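Local coordinates for protein lipase (Photobacterium sp. M37, PDB 2ORY) that probably hydrolyses the ester bonds of triacylglycerols, as a cold-adapted lipase of the class 3 family with an alpha/beta-hydrolase fold, at residues Met110-Val118 and Thr182-Ile190. Residues are numbered along the deposited sequence; the frame is centred on the assembly and turned at random.
Sequences MKKWPYASV and TLALWLKDI
Trp113 lays its indole along helix 175-189, with the six-membered ring reaching Leu185, Trp186 and Thr182. Leu185 CG lies 3.7 Å from Trp113 CZ2, and Leu185 CD2 covers one indole face near the rim; Tyr115 CD1 covers the opposite face, and Thr182 CG2 meets Trp113 CZ3 at 3.8 Å. With CG anti to the backbone N (chi1 -180°), Trp113 extends from the loop across to the helix. Beside it, Trp186 turns the edge of its pyrrole ring onto the phenol of Tyr115 in an edge-to-face pair, planes 52° apart. Trp186 CD1 sits over the centre of that ring, 3.5 Å from Tyr115 CZ, while Pro114 CG backs the other face. Beyond the rings, Tyr115 CB packs on Asp189 CB at 3.6 Å, and Tyr115 OH is hydrogen-bonded to Gln137 of helix 127-138. At the polar edge, Trp113 NE1 donates to Asp189 OD2 (2.7 Å, 152° at the hydrogen), the acceptor lying in the indole plane. Asp189 OD1 is hydrogen-bonded to Tyr219 of helix 214-224. One carboxylate, ending the helix after the probable nucleophile elbow, thus joins loop and neighbouring helix; its two bonds probably favour the ionised form, the in-plane one helping fix the indole's rotation while Tyr219 steadies the carboxylate.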
loop_
_atom_site.group_PDB
_atom_site.type_symbol
_atom_site.label_atom_id
_atom_site.label_comp_id
_atom_site.label_asym_id
_atom_site.label_seq_id
_atom_site.Cartn_x
_atom_site.Cartn_y
_atom_site.Cartn_z
ATOM N N MET A 110 -11.100 3.099 -16.915
ATOM C CA MET A 110 -10.616 1.802 -16.431
ATOM C C MET A 110 -10.053 0.907 -17.522
ATOM O O MET A 110 -10.371 1.071 -18.706
ATOM C CB MET A 110 -11.750 1.051 -15.709
ATOM C CG MET A 110 -12.377 1.831 -14.565
ATOM S SD MET A 110 -13.691 0.948 -13.698
ATOM C CE MET A 110 -12.711 0.024 -12.433
ATOM N N LYS A 111 -9.215 -0.041 -17.105
ATOM C CA LYS A 111 -8.601 -1.018 -18.006
ATOM C C LYS A 111 -8.936 -2.441 -17.554
ATOM O O LYS A 111 -8.985 -2.743 -16.357
ATOM C CB LYS A 111 -7.079 -0.833 -18.065
ATOM C CG LYS A 111 -6.638 0.191 -19.113
ATOM C CD LYS A 111 -5.121 0.315 -19.203
ATOM C CE LYS A 111 -4.687 1.049 -20.473
ATOM N NZ LYS A 111 -5.297 2.409 -20.615
ATOM N N LYS A 112 -9.177 -3.326 -18.509
ATOM C CA LYS A 112 -9.510 -4.680 -18.126
ATOM C C LYS A 112 -8.237 -5.325 -17.606
ATOM O O LYS A 112 -7.145 -5.060 -18.117
ATOM C CB LYS A 112 -10.084 -5.474 -19.311
ATOM C CG LYS A 112 -9.101 -5.774 -20.413
ATOM C CD LYS A 112 -9.229 -7.216 -20.905
ATOM C CE LYS A 112 -10.584 -7.502 -21.536
ATOM N NZ LYS A 112 -10.772 -8.973 -21.768
ATOM N N TRP A 113 -8.384 -6.118 -16.551
ATOM C CA TRP A 113 -7.270 -6.832 -15.950
ATOM C C TRP A 113 -6.650 -7.648 -17.081
ATOM O O TRP A 113 -7.312 -8.477 -17.711
ATOM C CB TRP A 113 -7.785 -7.747 -14.841
ATOM C CG TRP A 113 -6.724 -8.531 -14.153
ATOM C CD1 TRP A 113 -6.618 -9.894 -14.101
ATOM C CD2 TRP A 113 -5.652 -8.010 -13.348
ATOM N NE1 TRP A 113 -5.552 -10.252 -13.305
ATOM C CE2 TRP A 113 -4.942 -9.121 -12.833
ATOM C CE3 TRP A 113 -5.226 -6.715 -13.015
ATOM C CZ2 TRP A 113 -3.826 -8.977 -11.997
ATOM C CZ3 TRP A 113 -4.109 -6.569 -12.179
ATOM C CH2 TRP A 113 -3.424 -7.697 -11.681
ATOM N N PRO A 114 -5.366 -7.413 -17.359
ATOM C CA PRO A 114 -4.724 -8.152 -18.442
ATOM C C PRO A 114 -4.166 -9.543 -18.179
ATOM O O PRO A 114 -3.789 -10.228 -19.122
ATOM C CB PRO A 114 -3.645 -7.176 -18.931
ATOM C CG PRO A 114 -3.272 -6.418 -17.710
ATOM C CD PRO A 114 -4.564 -6.248 -16.936
ATOM N N TYR A 115 -4.151 -9.995 -16.931
ATOM C CA TYR A 115 -3.545 -11.291 -16.651
ATOM C C TYR A 115 -4.446 -12.483 -16.372
ATOM O O TYR A 115 -3.952 -13.544 -16.032
ATOM C CB TYR A 115 -2.532 -11.131 -15.512
ATOM C CG TYR A 115 -1.619 -9.954 -15.731
ATOM C CD1 TYR A 115 -1.799 -8.757 -15.026
ATOM C CD2 TYR A 115 -0.608 -10.014 -16.684
ATOM C CE1 TYR A 115 -0.993 -7.656 -15.272
ATOM C CE2 TYR A 115 0.193 -8.922 -16.936
ATOM C CZ TYR A 115 -0.001 -7.748 -16.231
ATOM O OH TYR A 115 0.795 -6.671 -16.510
ATOM N N ALA A 116 -5.756 -12.308 -16.490
ATOM C CA ALA A 116 -6.696 -13.402 -16.279
ATOM C C ALA A 116 -8.101 -12.985 -16.694
ATOM O O ALA A 116 -8.454 -11.802 -16.640
ATOM C CB ALA A 116 -6.694 -13.849 -14.824
ATOM N N SER A 117 -8.892 -13.966 -17.115
ATOM C CA SER A 117 -10.259 -13.726 -17.537
ATOM C C SER A 117 -11.201 -14.683 -16.815
ATOM O O SER A 117 -10.805 -15.777 -16.404
ATOM C CB SER A 117 -10.377 -13.941 -19.038
ATOM O OG SER A 117 -10.002 -15.267 -19.353
ATOM N N VAL A 118 -12.451 -14.265 -16.660
ATOM C CA VAL A 118 -13.443 -15.087 -15.989
ATOM C C VAL A 118 -14.779 -15.087 -16.738
ATOM O O VAL A 118 -15.382 -14.030 -16.974
ATOM C CB VAL A 118 -13.680 -14.604 -14.544
ATOM C CG1 VAL A 118 -14.758 -15.427 -13.898
ATOM C CG2 VAL A 118 -12.403 -14.723 -13.747
ATOM N N THR A 182 -2.507 -5.686 -5.547
ATOM C CA THR A 182 -2.652 -5.818 -6.985
ATOM C C THR A 182 -1.398 -6.495 -7.564
ATOM O O THR A 182 -1.514 -7.393 -8.391
ATOM C CB THR A 182 -2.910 -4.421 -7.646
ATOM O OG1 THR A 182 -4.107 -3.847 -7.086
ATOM C CG2 THR A 182 -3.093 -4.549 -9.179
ATOM N N LEU A 183 -0.209 -6.107 -7.101
ATOM C CA LEU A 183 1.012 -6.707 -7.621
ATOM C C LEU A 183 1.043 -8.200 -7.313
ATOM O O LEU A 183 1.429 -9.001 -8.175
ATOM C CB LEU A 183 2.275 -6.034 -7.046
ATOM C CG LEU A 183 3.591 -6.561 -7.656
ATOM C CD1 LEU A 183 4.575 -5.441 -7.926
ATOM C CD2 LEU A 183 4.214 -7.557 -6.721
ATOM N N ALA A 184 0.639 -8.560 -6.092
ATOM C CA ALA A 184 0.605 -9.959 -5.664
ATOM C C ALA A 184 -0.272 -10.795 -6.598
ATOM O O ALA A 184 0.084 -11.918 -6.945
ATOM C CB ALA A 184 0.086 -10.059 -4.229
ATOM N N LEU A 185 -1.420 -10.253 -6.999
ATOM C CA LEU A 185 -2.303 -10.976 -7.905
ATOM C C LEU A 185 -1.636 -11.154 -9.265
ATOM O O LEU A 185 -1.807 -12.190 -9.906
ATOM C CB LEU A 185 -3.648 -10.252 -8.104
ATOM C CG LEU A 185 -4.685 -10.984 -8.994
ATOM C CD1 LEU A 185 -5.021 -12.348 -8.394
ATOM C CD2 LEU A 185 -5.961 -10.170 -9.119
ATOM N N TRP A 186 -0.876 -10.155 -9.711
ATOM C CA TRP A 186 -0.209 -10.270 -10.997
ATOM C C TRP A 186 0.809 -11.406 -10.961
ATOM O O TRP A 186 0.905 -12.180 -11.910
ATOM C CB TRP A 186 0.478 -8.959 -11.366
ATOM C CG TRP A 186 1.574 -9.115 -12.377
ATOM C CD1 TRP A 186 1.451 -9.550 -13.660
ATOM C CD2 TRP A 186 2.956 -8.807 -12.185
ATOM N NE1 TRP A 186 2.671 -9.529 -14.286
ATOM C CE2 TRP A 186 3.615 -9.078 -13.404
ATOM C CE3 TRP A 186 3.705 -8.314 -11.100
ATOM C CZ2 TRP A 186 4.986 -8.877 -13.574
ATOM C CZ3 TRP A 186 5.064 -8.111 -11.274
ATOM C CH2 TRP A 186 5.693 -8.391 -12.507
ATOM N N LEU A 187 1.560 -11.501 -9.862
ATOM C CA LEU A 187 2.558 -12.556 -9.693
ATOM C C LEU A 187 1.857 -13.910 -9.682
ATOM O O LEU A 187 2.331 -14.866 -10.284
ATOM C CB LEU A 187 3.341 -12.346 -8.390
ATOM C CG LEU A 187 4.262 -11.124 -8.376
ATOM C CD1 LEU A 187 4.990 -10.961 -7.032
ATOM C CD2 LEU A 187 5.268 -11.313 -9.478
ATOM N N LYS A 188 0.725 -13.975 -8.985
ATOM C CA LYS A 188 -0.101 -15.173 -8.912
ATOM C C LYS A 188 -0.543 -15.590 -10.328
ATOM O O LYS A 188 -0.369 -16.747 -10.741
ATOM C CB LYS A 188 -1.359 -14.882 -8.095
ATOM C CG LYS A 188 -1.339 -15.360 -6.663
ATOM C CD LYS A 188 -1.663 -16.838 -6.585
ATOM C CE LYS A 188 -2.020 -17.238 -5.165
ATOM N NZ LYS A 188 -2.415 -18.668 -5.088
ATOM N N ASP A 189 -1.118 -14.639 -11.063
ATOM C CA ASP A 189 -1.614 -14.905 -12.402
ATOM C C ASP A 189 -0.597 -15.348 -13.441
ATOM O O ASP A 189 -0.980 -15.980 -14.420
ATOM C CB ASP A 189 -2.372 -13.702 -12.952
ATOM C CG ASP A 189 -3.767 -13.565 -12.368
ATOM O OD1 ASP A 189 -4.404 -14.597 -12.048
ATOM O OD2 ASP A 189 -4.238 -12.411 -12.251
ATOM N N ILE A 190 0.680 -15.028 -13.256
ATOM C CA ILE A 190 1.680 -15.437 -14.239
ATOM C C ILE A 190 2.523 -16.632 -13.775
ATOM O O ILE A 190 3.506 -17.006 -14.424
ATOM C CB ILE A 190 2.619 -14.281 -14.594
ATOM C CG1 ILE A 190 3.487 -13.927 -13.392
ATOM C CG2 ILE A 190 1.797 -13.072 -15.031
ATOM C CD1 ILE A 190 4.509 -12.832 -13.682
#